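Local coordinates for protein inactive dihydroorotase-like domain (Chaetomium thermophilum, PDB 5NNL) that is an inactive dihydroorotase-like domain, related to the amidohydrolase family and built on an alpha/beta barrel, at residues I78-D83 / L98-N103; D83-I88 / E116-A121; H125-T130 / I271-D276; D131-D136 / I151-V156. One frame throughout, in Å; residues are numbered along the deposited sequence.

Contact 1: residues I78-D83 / L98-N103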
loop_
_atom_site.group_PDB
_atom_site.type_symbol
_atom_site.label_atom_id
_atom_site.label_comp_id
_atom_site.label_asym_id
_atom_site.label_seq_id
_atom_site.Cartn_x
_atom_site.Cartn_y
_atom_site.Cartn_z
ATOM N N ILE A 78 -9.980 5.995 6.116
ATOM C CA ILE A 78 -10.404 6.173 7.500
ATOM C C ILE A 78 -10.445 4.824 8.204
ATOM O O ILE A 78 -10.845 3.813 7.617
ATOM C CB ILE A 78 -11.771 6.878 7.579
ATOM C CG1 ILE A 78 -12.127 7.163 9.034
ATOM C CG2 ILE A 78 -12.858 6.046 6.891
ATOM C CD1 ILE A 78 -12.960 8.432 9.208
ATOM N N THR A 79 -10.043 4.824 9.474
ATOM C CA THR A 79 -9.955 3.617 10.285
ATOM C C THR A 79 -11.252 3.363 11.039
ATOM O O THR A 79 -11.849 4.283 11.608
ATOM C CB THR A 79 -8.818 3.741 11.298
ATOM O OG1 THR A 79 -7.685 4.350 10.673
ATOM C CG2 THR A 79 -8.427 2.383 11.846
ATOM N N ALA A 80 -11.666 2.103 11.064
ATOM C CA ALA A 80 -12.819 1.704 11.849
ATOM C C ALA A 80 -12.417 1.481 13.301
ATOM O O ALA A 80 -11.296 1.063 13.605
ATOM C CB ALA A 80 -13.442 0.430 11.278
ATOM N N THR A 81 -13.353 1.766 14.201
ATOM C CA THR A 81 -13.180 1.509 15.624
ATOM C C THR A 81 -14.481 0.909 16.141
ATOM O O THR A 81 -15.376 0.558 15.365
ATOM C CB THR A 81 -12.793 2.780 16.397
ATOM O OG1 THR A 81 -13.907 3.681 16.450
ATOM C CG2 THR A 81 -11.598 3.476 15.755
ATOM N N SER A 82 -14.580 0.801 17.469
ATOM C CA SER A 82 -15.731 0.155 18.093
ATOM C C SER A 82 -16.998 0.999 17.960
ATOM O O SER A 82 -18.095 0.455 17.779
ATOM C CB SER A 82 -15.431 -0.123 19.566
ATOM O OG SER A 82 -14.364 0.677 20.044
ATOM N N ASP A 83 -16.870 2.325 18.054
ATOM C CA ASP A 83 -18.011 3.236 18.038
ATOM C C ASP A 83 -17.943 4.230 16.878
ATOM O O ASP A 83 -18.558 5.299 16.946
ATOM C CB ASP A 83 -18.101 3.990 19.368
ATOM C CG ASP A 83 -16.751 4.482 19.849
ATOM O OD1 ASP A 83 -16.423 4.262 21.034
ATOM O OD2 ASP A 83 -16.006 5.067 19.037
ATOM N N LEU A 98 -12.469 2.338 3.447
ATOM C CA LEU A 98 -12.565 2.105 4.882
ATOM C C LEU A 98 -11.585 1.014 5.287
ATOM O O LEU A 98 -11.600 -0.083 4.718
ATOM C CB LEU A 98 -13.985 1.699 5.280
ATOM C CG LEU A 98 -14.171 1.219 6.724
ATOM C CD1 LEU A 98 -13.792 2.323 7.693
ATOM C CD2 LEU A 98 -15.602 0.760 6.964
ATOM N N PHE A 99 -10.747 1.314 6.274
ATOM C CA PHE A 99 -9.794 0.356 6.814
ATOM C C PHE A 99 -10.318 -0.204 8.134
ATOM O O PHE A 99 -10.619 0.558 9.059
ATOM C CB PHE A 99 -8.428 1.010 7.020
ATOM C CG PHE A 99 -7.388 0.078 7.572
ATOM C CD1 PHE A 99 -7.012 -1.058 6.872
ATOM C CD2 PHE A 99 -6.780 0.341 8.786
ATOM C CE1 PHE A 99 -6.050 -1.914 7.379
ATOM C CE2 PHE A 99 -5.820 -0.512 9.297
ATOM C CZ PHE A 99 -5.456 -1.641 8.594
ATOM N N ILE A 100 -10.416 -1.521 8.212
ATOM C CA ILE A 100 -10.918 -2.210 9.401
ATOM C C ILE A 100 -9.801 -3.065 9.970
ATOM O O ILE A 100 -9.582 -4.198 9.534
ATOM C CB ILE A 100 -12.155 -3.067 9.076
ATOM C CG1 ILE A 100 -13.248 -2.207 8.443
ATOM C CG2 ILE A 100 -12.665 -3.731 10.352
ATOM C CD1 ILE A 100 -14.502 -2.967 8.066
ATOM N N PRO A 101 -9.070 -2.569 10.966
ATOM C CA PRO A 101 -8.191 -3.436 11.744
ATOM C C PRO A 101 -8.927 -3.991 12.954
ATOM O O PRO A 101 -9.834 -3.366 13.504
ATOM C CB PRO A 101 -7.067 -2.482 12.163
ATOM C CG PRO A 101 -7.803 -1.161 12.378
ATOM C CD PRO A 101 -9.004 -1.170 11.436
ATOM N N PHE A 102 -8.527 -5.190 13.369
ATOM C CA PHE A 102 -9.197 -5.839 14.489
ATOM C C PHE A 102 -8.565 -5.522 15.840
ATOM O O PHE A 102 -9.175 -5.817 16.874
ATOM C CB PHE A 102 -9.224 -7.353 14.276
ATOM C CG PHE A 102 -10.403 -7.825 13.477
ATOM C CD1 PHE A 102 -11.454 -8.477 14.096
ATOM C CD2 PHE A 102 -10.465 -7.607 12.112
ATOM C CE1 PHE A 102 -12.539 -8.914 13.370
ATOM C CE2 PHE A 102 -11.550 -8.041 11.376
ATOM C CZ PHE A 102 -12.590 -8.697 12.007
ATOM N N ASN A 103 -7.374 -4.922 15.862
ATOM C CA ASN A 103 -6.756 -4.507 17.116
ATOM C C ASN A 103 -7.328 -3.197 17.647
ATOM O O ASN A 103 -7.082 -2.858 18.808
ATOM C CB ASN A 103 -5.236 -4.382 16.938
ATOM C CG ASN A 103 -4.853 -3.384 15.859
ATOM O OD1 ASN A 103 -5.693 -2.959 15.071
ATOM N ND2 ASN A 103 -3.578 -3.011 15.814
#

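Contact 2: residues D83-I88 / E116-A121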
loop_
_atom_site.group_PDB
_atom_site.type_symbol
_atom_site.label_atom_id
_atom_site.label_comp_id
_atom_site.label_asym_id
_atom_site.label_seq_id
_atom_site.Cartn_x
_atom_site.Cartn_y
_atom_site.Cartn_z
ATOM N N ASP A 83 -16.870 2.325 18.054
ATOM C CA ASP A 83 -18.011 3.236 18.038
ATOM C C ASP A 83 -17.943 4.230 16.878
ATOM O O ASP A 83 -18.558 5.299 16.946
ATOM C CB ASP A 83 -18.101 3.990 19.368
ATOM C CG ASP A 83 -16.751 4.482 19.849
ATOM O OD1 ASP A 83 -16.423 4.262 21.034
ATOM O OD2 ASP A 83 -16.006 5.067 19.037
ATOM N N ASN A 84 -17.213 3.890 15.814
ATOM C CA ASN A 84 -16.942 4.797 14.703
ATOM C C ASN A 84 -18.012 4.786 13.620
ATOM O O ASN A 84 -18.222 5.813 12.964
ATOM C CB ASN A 84 -15.611 4.424 14.042
ATOM C CG ASN A 84 -14.510 5.424 14.327
ATOM O OD1 ASN A 84 -14.453 6.012 15.410
ATOM N ND2 ASN A 84 -13.625 5.623 13.356
ATOM N N ALA A 85 -18.681 3.649 13.408
ATOM C CA ALA A 85 -19.444 3.431 12.181
ATOM C C ALA A 85 -20.333 4.615 11.821
ATOM O O ALA A 85 -20.629 4.834 10.640
ATOM C CB ALA A 85 -20.296 2.169 12.319
ATOM N N ASN A 86 -20.744 5.401 12.815
ATOM C CA ASN A 86 -21.682 6.493 12.574
ATOM C C ASN A 86 -20.995 7.682 11.910
ATOM O O ASN A 86 -21.353 8.083 10.799
ATOM C CB ASN A 86 -22.344 6.919 13.892
ATOM C CG ASN A 86 -21.365 6.956 15.063
ATOM O OD1 ASN A 86 -20.150 7.013 14.871
ATOM N ND2 ASN A 86 -21.898 6.917 16.285
ATOM N N GLN A 87 -19.998 8.263 12.584
ATOM C CA GLN A 87 -19.401 9.494 12.067
ATOM C C GLN A 87 -18.625 9.254 10.775
ATOM O O GLN A 87 -18.652 10.096 9.871
ATOM C CB GLN A 87 -18.500 10.159 13.115
ATOM C CG GLN A 87 -17.864 9.251 14.151
ATOM C CD GLN A 87 -16.906 10.005 15.054
ATOM O OE1 GLN A 87 -16.662 11.198 14.858
ATOM N NE2 GLN A 87 -16.364 9.317 16.052
ATOM N N ILE A 88 -17.930 8.121 10.657
ATOM C CA ILE A 88 -17.120 7.916 9.460
ATOM C C ILE A 88 -18.013 7.738 8.236
ATOM O O ILE A 88 -17.594 8.026 7.108
ATOM C CB ILE A 88 -16.154 6.730 9.651
ATOM C CG1 ILE A 88 -16.900 5.395 9.597
ATOM C CG2 ILE A 88 -15.393 6.881 10.967
ATOM C CD1 ILE A 88 -16.013 4.202 9.792
ATOM N N GLU A 116 -19.784 -5.658 11.863
ATOM C CA GLU A 116 -21.058 -5.665 11.148
ATOM C C GLU A 116 -21.661 -4.270 11.082
ATOM O O GLU A 116 -22.284 -3.912 10.076
ATOM C CB GLU A 116 -22.032 -6.639 11.822
ATOM C CG GLU A 116 -23.490 -6.531 11.361
ATOM C CD GLU A 116 -23.690 -6.912 9.906
ATOM O OE1 GLU A 116 -22.758 -7.479 9.302
ATOM O OE2 GLU A 116 -24.786 -6.650 9.365
ATOM N N ALA A 117 -21.488 -3.471 12.137
ATOM C CA ALA A 117 -22.040 -2.121 12.146
ATOM C C ALA A 117 -21.487 -1.301 10.986
ATOM O O ALA A 117 -22.243 -0.658 10.249
ATOM C CB ALA A 117 -21.740 -1.447 13.488
ATOM N N HIS A 118 -20.165 -1.331 10.797
ATOM C CA HIS A 118 -19.560 -0.619 9.675
ATOM C C HIS A 118 -20.071 -1.151 8.342
ATOM O O HIS A 118 -20.375 -0.374 7.431
ATOM C CB HIS A 118 -18.038 -0.727 9.751
ATOM C CG HIS A 118 -17.446 -0.081 10.964
ATOM N ND1 HIS A 118 -17.015 1.229 10.976
ATOM C CD2 HIS A 118 -17.210 -0.563 12.207
ATOM C CE1 HIS A 118 -16.540 1.524 12.172
ATOM N NE2 HIS A 118 -16.645 0.453 12.938
ATOM N N PHE A 119 -20.174 -2.478 8.208
ATOM C CA PHE A 119 -20.732 -3.052 6.987
ATOM C C PHE A 119 -22.153 -2.560 6.728
ATOM O O PHE A 119 -22.569 -2.450 5.569
ATOM C CB PHE A 119 -20.707 -4.578 7.062
ATOM C CG PHE A 119 -19.448 -5.186 6.528
ATOM C CD1 PHE A 119 -18.282 -5.158 7.269
ATOM C CD2 PHE A 119 -19.435 -5.791 5.287
ATOM C CE1 PHE A 119 -17.125 -5.719 6.781
ATOM C CE2 PHE A 119 -18.284 -6.355 4.791
ATOM C CZ PHE A 119 -17.124 -6.321 5.538
ATOM N N ASP A 120 -22.913 -2.273 7.790
ATOM C CA ASP A 120 -24.255 -1.716 7.638
ATOM C C ASP A 120 -24.240 -0.224 7.311
ATOM O O ASP A 120 -25.129 0.257 6.598
ATOM C CB ASP A 120 -25.064 -1.945 8.917
ATOM C CG ASP A 120 -25.256 -3.413 9.232
ATOM O OD1 ASP A 120 -25.299 -4.225 8.284
ATOM O OD2 ASP A 120 -25.369 -3.755 10.426
ATOM N N ALA A 121 -23.258 0.520 7.822
ATOM C CA ALA A 121 -23.220 1.972 7.694
ATOM C C ALA A 121 -22.383 2.460 6.517
ATOM O O ALA A 121 -22.497 3.631 6.139
ATOM C CB ALA A 121 -22.674 2.590 8.985
#

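Contact 3: residues H125-T130 / I271-D276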
loop_
_atom_site.group_PDB
_atom_site.type_symbol
_atom_site.label_atom_id
_atom_site.label_comp_id
_atom_site.label_asym_id
_atom_site.label_seq_id
_atom_site.Cartn_x
_atom_site.Cartn_y
_atom_site.Cartn_z
ATOM N N HIS A 125 -20.649 0.138 -2.451
ATOM C CA HIS A 125 -19.747 0.239 -3.590
ATOM C C HIS A 125 -18.500 1.060 -3.286
ATOM O O HIS A 125 -17.776 1.432 -4.213
ATOM C CB HIS A 125 -20.489 0.831 -4.791
ATOM C CG HIS A 125 -21.439 -0.126 -5.442
ATOM N ND1 HIS A 125 -21.319 -1.494 -5.314
ATOM C CD2 HIS A 125 -22.525 0.085 -6.222
ATOM C CE1 HIS A 125 -22.288 -2.083 -5.991
ATOM N NE2 HIS A 125 -23.035 -1.149 -6.550
ATOM N N LYS A 126 -18.234 1.350 -2.012
ATOM C CA LYS A 126 -16.996 2.007 -1.611
ATOM C C LYS A 126 -16.054 0.986 -0.982
ATOM O O LYS A 126 -16.476 0.235 -0.089
ATOM C CB LYS A 126 -17.291 3.131 -0.623
ATOM C CG LYS A 126 -16.253 4.251 -0.606
ATOM C CD LYS A 126 -16.885 5.612 -0.318
ATOM C CE LYS A 126 -16.504 6.655 -1.367
ATOM N NZ LYS A 126 -15.102 7.138 -1.211
ATOM N N PRO A 127 -14.790 0.909 -1.405
ATOM C CA PRO A 127 -13.931 -0.201 -0.968
ATOM C C PRO A 127 -13.774 -0.297 0.544
ATOM O O PRO A 127 -13.758 0.706 1.261
ATOM C CB PRO A 127 -12.588 0.108 -1.638
ATOM C CG PRO A 127 -12.940 0.928 -2.821
ATOM C CD PRO A 127 -14.114 1.759 -2.402
ATOM N N ILE A 128 -13.641 -1.539 1.016
ATOM C CA ILE A 128 -13.281 -1.849 2.395
ATOM C C ILE A 128 -12.006 -2.680 2.379
ATOM O O ILE A 128 -11.883 -3.632 1.602
ATOM C CB ILE A 128 -14.406 -2.605 3.135
ATOM C CG1 ILE A 128 -15.651 -1.719 3.241
ATOM C CG2 ILE A 128 -13.934 -3.043 4.527
ATOM C CD1 ILE A 128 -16.859 -2.398 3.878
ATOM N N ILE A 129 -11.069 -2.330 3.256
ATOM C CA ILE A 129 -9.760 -2.967 3.315
ATOM C C ILE A 129 -9.485 -3.365 4.760
ATOM O O ILE A 129 -9.816 -2.625 5.691
ATOM C CB ILE A 129 -8.654 -2.035 2.768
ATOM C CG1 ILE A 129 -7.261 -2.575 3.106
ATOM C CG2 ILE A 129 -8.819 -0.628 3.313
ATOM C CD1 ILE A 129 -6.124 -1.819 2.429
ATOM N N THR A 130 -8.890 -4.543 4.945
ATOM C CA THR A 130 -8.604 -5.066 6.271
ATOM C C THR A 130 -7.247 -5.753 6.279
ATOM O O THR A 130 -6.781 -6.256 5.255
ATOM C CB THR A 130 -9.675 -6.067 6.734
ATOM O OG1 THR A 130 -9.308 -6.601 8.010
ATOM C CG2 THR A 130 -9.832 -7.208 5.728
ATOM N N ILE A 271 -9.965 -2.396 -8.216
ATOM C CA ILE A 271 -10.423 -2.772 -6.881
ATOM C C ILE A 271 -10.800 -1.537 -6.077
ATOM O O ILE A 271 -11.789 -1.538 -5.334
ATOM C CB ILE A 271 -9.336 -3.606 -6.175
ATOM C CG1 ILE A 271 -9.210 -4.972 -6.854
ATOM C CG2 ILE A 271 -9.642 -3.775 -4.694
ATOM C CD1 ILE A 271 -7.936 -5.716 -6.522
ATOM N N PHE A 272 -10.024 -0.465 -6.210
ATOM C CA PHE A 272 -10.254 0.746 -5.439
ATOM C C PHE A 272 -10.924 1.846 -6.254
ATOM O O PHE A 272 -11.002 2.987 -5.790
ATOM C CB PHE A 272 -8.935 1.235 -4.842
ATOM C CG PHE A 272 -8.457 0.391 -3.693
ATOM C CD1 PHE A 272 -7.647 -0.709 -3.914
ATOM C CD2 PHE A 272 -8.844 0.683 -2.394
ATOM C CE1 PHE A 272 -7.216 -1.496 -2.860
ATOM C CE2 PHE A 272 -8.417 -0.099 -1.334
ATOM C CZ PHE A 272 -7.602 -1.190 -1.568
ATOM N N GLU A 273 -11.426 1.522 -7.446
ATOM C CA GLU A 273 -12.221 2.452 -8.245
ATOM C C GLU A 273 -11.479 3.771 -8.449
ATOM O O GLU A 273 -12.015 4.858 -8.228
ATOM C CB GLU A 273 -13.583 2.687 -7.592
ATOM C CG GLU A 273 -14.402 1.416 -7.406
ATOM C CD GLU A 273 -15.274 1.452 -6.164
ATOM O OE1 GLU A 273 -15.584 2.565 -5.684
ATOM O OE2 GLU A 273 -15.641 0.364 -5.668
ATOM N N LEU A 274 -10.226 3.666 -8.875
ATOM C CA LEU A 274 -9.387 4.835 -9.077
ATOM C C LEU A 274 -9.511 5.340 -10.511
ATOM O O LEU A 274 -9.722 4.571 -11.452
ATOM C CB LEU A 274 -7.930 4.510 -8.749
ATOM C CG LEU A 274 -7.708 3.984 -7.328
ATOM C CD1 LEU A 274 -6.248 3.606 -7.108
ATOM C CD2 LEU A 274 -8.160 5.004 -6.289
ATOM N N HIS A 275 -9.378 6.654 -10.664
ATOM C CA HIS A 275 -9.626 7.295 -11.944
ATOM C C HIS A 275 -8.421 7.164 -12.869
ATOM O O HIS A 275 -7.309 6.831 -12.451
ATOM C CB HIS A 275 -9.968 8.773 -11.744
ATOM C CG HIS A 275 -11.275 9.002 -11.052
ATOM N ND1 HIS A 275 -12.229 8.016 -10.920
ATOM C CD2 HIS A 275 -11.787 10.102 -10.451
ATOM C CE1 HIS A 275 -13.273 8.499 -10.270
ATOM N NE2 HIS A 275 -13.030 9.763 -9.973
ATOM N N ASP A 276 -8.663 7.432 -14.150
ATOM C CA ASP A 276 -7.592 7.467 -15.131
ATOM C C ASP A 276 -6.701 8.683 -14.908
ATOM O O ASP A 276 -7.158 9.750 -14.489
ATOM C CB ASP A 276 -8.171 7.497 -16.546
ATOM C CG ASP A 276 -8.945 6.239 -16.883
ATOM O OD1 ASP A 276 -8.455 5.138 -16.559
ATOM O OD2 ASP A 276 -10.047 6.352 -17.462
#

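Contact 4: residues D131-D136 / I151-V156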
loop_
_atom_site.group_PDB
_atom_site.type_symbol
_atom_site.label_atom_id
_atom_site.label_comp_id
_atom_site.label_asym_id
_atom_site.label_seq_id
_atom_site.Cartn_x
_atom_site.Cartn_y
_atom_site.Cartn_z
ATOM N N ASP A 131 -6.617 -5.769 7.456
ATOM C CA ASP A 131 -5.416 -6.559 7.693
ATOM C C ASP A 131 -5.692 -7.746 8.613
ATOM O O ASP A 131 -4.766 -8.273 9.239
ATOM C CB ASP A 131 -4.301 -5.682 8.270
ATOM C CG ASP A 131 -4.662 -5.079 9.613
ATOM O OD1 ASP A 131 -5.824 -5.226 10.050
ATOM O OD2 ASP A 131 -3.777 -4.456 10.235
ATOM N N ALA A 132 -6.951 -8.176 8.700
ATOM C CA ALA A 132 -7.325 -9.268 9.589
ATOM C C ALA A 132 -6.570 -10.544 9.229
ATOM O O ALA A 132 -6.212 -10.773 8.070
ATOM C CB ALA A 132 -8.833 -9.520 9.515
ATOM N N ARG A 133 -6.328 -11.374 10.244
ATOM C CA ARG A 133 -5.681 -12.667 10.078
ATOM C C ARG A 133 -6.560 -13.761 10.665
ATOM O O ARG A 133 -7.475 -13.500 11.452
ATOM C CB ARG A 133 -4.307 -12.730 10.763
ATOM C CG ARG A 133 -3.418 -11.522 10.552
ATOM C CD ARG A 133 -3.109 -11.299 9.088
ATOM N NE ARG A 133 -2.239 -10.140 8.908
ATOM C CZ ARG A 133 -2.182 -9.392 7.809
ATOM N NH1 ARG A 133 -1.349 -8.364 7.768
ATOM N NH2 ARG A 133 -2.954 -9.656 6.759
ATOM N N THR A 134 -6.252 -14.997 10.268
ATOM C CA THR A 134 -6.867 -16.209 10.801
ATOM C C THR A 134 -8.354 -16.031 11.081
ATOM O O THR A 134 -9.137 -15.782 10.159
ATOM C CB THR A 134 -6.134 -16.659 12.071
ATOM O OG1 THR A 134 -6.385 -15.732 13.136
ATOM C CG2 THR A 134 -4.630 -16.755 11.821
ATOM N N THR A 135 -8.758 -16.153 12.348
ATOM C CA THR A 135 -10.182 -16.168 12.658
ATOM C C THR A 135 -10.825 -14.803 12.446
ATOM O O THR A 135 -11.991 -14.728 12.045
ATOM C CB THR A 135 -10.405 -16.660 14.088
ATOM O OG1 THR A 135 -9.473 -16.026 14.975
ATOM C CG2 THR A 135 -10.210 -18.167 14.153
ATOM N N ASP A 136 -10.095 -13.716 12.705
ATOM C CA ASP A 136 -10.605 -12.396 12.345
ATOM C C ASP A 136 -10.816 -12.293 10.841
ATOM O O ASP A 136 -11.825 -11.745 10.384
ATOM C CB ASP A 136 -9.644 -11.300 12.807
ATOM C CG ASP A 136 -9.526 -11.213 14.315
ATOM O OD1 ASP A 136 -10.432 -11.702 15.023
ATOM O OD2 ASP A 136 -8.525 -10.635 14.789
ATOM N N ILE A 151 -14.410 -7.213 -0.465
ATOM C CA ILE A 151 -13.479 -7.051 0.646
ATOM C C ILE A 151 -12.064 -7.229 0.115
ATOM O O ILE A 151 -11.805 -8.114 -0.706
ATOM C CB ILE A 151 -13.764 -8.053 1.787
ATOM C CG1 ILE A 151 -12.827 -7.812 2.973
ATOM C CG2 ILE A 151 -13.618 -9.475 1.293
ATOM C CD1 ILE A 151 -13.099 -6.529 3.725
ATOM N N HIS A 152 -11.146 -6.388 0.589
ATOM C CA HIS A 152 -9.741 -6.458 0.208
ATOM C C HIS A 152 -8.897 -6.703 1.448
ATOM O O HIS A 152 -9.039 -5.995 2.451
ATOM C CB HIS A 152 -9.280 -5.172 -0.483
ATOM C CG HIS A 152 -7.859 -5.223 -0.953
ATOM N ND1 HIS A 152 -7.490 -5.822 -2.138
ATOM C CD2 HIS A 152 -6.716 -4.769 -0.389
ATOM C CE1 HIS A 152 -6.181 -5.723 -2.290
ATOM N NE2 HIS A 152 -5.688 -5.088 -1.242
ATOM N N VAL A 153 -8.013 -7.695 1.371
ATOM C CA VAL A 153 -7.162 -8.096 2.486
ATOM C C VAL A 153 -5.742 -7.640 2.191
ATOM O O VAL A 153 -5.185 -7.964 1.137
ATOM C CB VAL A 153 -7.213 -9.615 2.715
ATOM C CG1 VAL A 153 -6.384 -10.000 3.932
ATOM C CG2 VAL A 153 -8.651 -10.082 2.881
ATOM N N SER A 154 -5.148 -6.920 3.133
ATOM C CA SER A 154 -3.877 -6.251 2.912
ATOM C C SER A 154 -2.754 -6.925 3.690
ATOM O O SER A 154 -2.972 -7.526 4.746
ATOM C CB SER A 154 -3.968 -4.778 3.314
ATOM O OG SER A 154 -2.845 -4.053 2.843
ATOM N N ALA A 155 -1.545 -6.810 3.145
ATOM C CA ALA A 155 -0.324 -7.294 3.787
ATOM C C ALA A 155 -0.455 -8.756 4.213
ATOM O O ALA A 155 -0.082 -9.145 5.321
ATOM C CB ALA A 155 0.048 -6.411 4.980
ATOM N N VAL A 156 -0.980 -9.583 3.306
ATOM C CA VAL A 156 -1.020 -11.015 3.567
ATOM C C VAL A 156 0.405 -11.533 3.705
ATOM O O VAL A 156 1.303 -11.165 2.935
ATOM C CB VAL A 156 -1.788 -11.759 2.461
ATOM C CG1 VAL A 156 -1.864 -13.250 2.781
ATOM C CG2 VAL A 156 -3.199 -11.180 2.305
#

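Contact 1: residues I78-D83 / L98-N103
The methyl group of Ala80 fits the hollow between Leu98 and Ile100 on the neighbouring strand. Ala80 CB lies 3.9 Å from Ile100 CG1 and a little farther from Leu98 CD1. Leu98 supplies the larger bump. Its CG stands anti to the backbone N (chi1 171°), and CD1 lies against the 78-83 backbone. There CD1 is 3.3 Å from Ile78 O. It also meets Ile78 CG2 at 3.9 Å, where the two side chains cross obliquely. The rest of Ile78 runs off towards Ile88 of helix 85-89, which covers this face together with His118 of helix 111-121.

On the other face the bump is Thr79 CG2. It sits against the ring of Pro101, 3.6 Å from CD, and the two side chains cross at about a right angle. Thr79 CG2 also approaches the Phe99 ring obliquely, 4.0 Å from CD2. The hydroxyl OG1 of Thr79 is used differently, in a hydrogen bond with Ile53 O.

Two backbone hydrogen bonds set the register. Phe99 N donates to Ile78 O at 2.8 Å, and Ala80 N donates to Phe99 O at 2.7 Å. Phe99 thus bonds to the residues before and after Thr79, as parallel strands require. This is the strand pair of a beta-alpha-beta unit, strand 73-79, helix 85-89 and strand 98-100, in the alpha/beta barrel of the amidohydrolase fold.

Contact 2: residues D83-I88 / E116-A121
Ala85 sets its methyl squarely on the imidazole of His118. Ala85 CB lies 3.7 Å from the ring centroid and 13° off the ring normal, a CH-pi contact over the face. The rim of the ring is met by two other groups near its plane. Ile88 CD1 is 3.4 Å from His118 ND1, and Asn84 CB is 3.6 Å from His118 CE1. Ile88 crosses the histidine side chain at about a right angle. Its CG1 leaves between the backbone N and the carbonyl carbon (chi1 74°), and CD1 beyond it reaches the histidine.

NE2 is hydrogen-bonded to Thr81 O, which together with the packing probably limits rotation of the ring. ND1, on the Ile88 side, is buried and has no partner in the model. Asn84 turns its amide away from the histidine, with OD1 bonded to Thr81 OG1 and ND2 to Ser54 O.

Alanines complete the fit. The CB atoms of Ala117 and Ala121 each lie 4.1 Å from Ala85 CB. Such small side chains allow the backbones to come close, and the CA atoms of Ala85 and His118 are 4.8 Å apart. This is helix-to-helix packing in the outer layer of an alpha/beta barrel, between the short, weakly bonded helix 85-89 and helix 111-121.

Contact 3: residues H125-T130 / I271-D276
Pro127 packs against the end of helix 257-271, and apolar contacts make up much of this meeting. The CB atom of Pro127 is 3.9 Å from Phe272 CD2, approaching the ring obliquely. Its CG lies 3.8 Å from Phe272 CA and also touches Ile271 O. Ile129 comes to the same ring at its edge, with CD1 4.3 Å from Phe272 CZ. The phenylalanine CG is anti to its carbonyl carbon (chi1 -74°), beside the backbone N, and from there the ring reaches Pro127 and Ile129. The ring also meets His152 edge-to-face and touches Ile12 and Arg43.

The polar contacts are less clear. The carboxylate of Glu273 lies beside a backbone carbonyl, with OE2 2.8 Å and OE1 2.9 Å from His125 O. All three oxygens are acceptors, so this is no hydrogen bond, and the placement of the carboxylate is doubtful. The amine of Lys126 does not pair with this carboxylate; its NZ bonds to Ala92 O.

Backbone bonding shapes both segments. Glu273 has a positive phi (54°) and is the C' residue of a Schellman motif that ends helix 257-271, with Leu274 N bonded to Lys269 O. Strand 128-130 is held between strands 98-100 and 151-153.

Pro127 stands just before that strand, and Phe272 reaches residues of several strands. The arrangement is consistent with a helix end whose aromatic side chain packs against inward-facing residues near the N-terminal ends of the strands, in an amidohydrolase-type alpha/beta barrel.

Contact 4: residues D131-D136 / I151-V156
Arg133 reaches across to the turn after strand 151-153 and donates from NH2 to Ser154 O. The bond is 2.9 Å long with an N-H...O angle of 162°, and the oxygen lies at the edge of the guanidinium, near its plane. Ala155 O is also close, 2.9 Å from Arg133 NH1, but the angle is poor and it comes in obliquely. A third carbonyl belongs to the arginine's own segment: Asp131 O sits 3.0 Å above the guanidinium plane, over its centre. The side chain bends at chi2 (-60°), which turns CD out of line with the start of the chain. Nearby, Ala132 O touches Val153 CG1 at 4.2 Å.

The next shell holds the turn in place. Asp178 takes hydrogen bonds from Ser154 OG and from Ala155 N, while Ala155 O is bonded to Thr157 OG1. On the arginine side, Asp161 accepts a bond from Thr134 N and its side chain touches Arg133.

The chemistry is that of a cation among backbone carbonyls. One good hydrogen bond ties the two loops together. The other two oxygens, one at a poor angle and one above the plane, probably stabilise the charge electrostatically, and the nearby Asp161 may help to balance it.

In the fold
Contacts 1, 3 and 4 lie along neighbouring strands of the barrel; contact 2 packs two helices outside them. Contacts 1 and 2 lie closest, with centres 9 Å apart. Ile78 CD1 lies 3.4 Å from Ile88 CG2, and Ala80 CB 3.4 Å from His118 CE1, where the helices cover the strand pair. Strand 98-100 then passes to contact 3 through Leu98 O and Ile129 N, 2.7 Å apart. Strand 128-130 connects contact 3, at its start, with contact 4, just past its end. There Thr130 O lies 2.8 Å from Ser154 N. Contacts 1 and 4 also touch, through Phe102 and Asp136. Contacts 2 and 4 do not touch, and their centres are 19 Å apart.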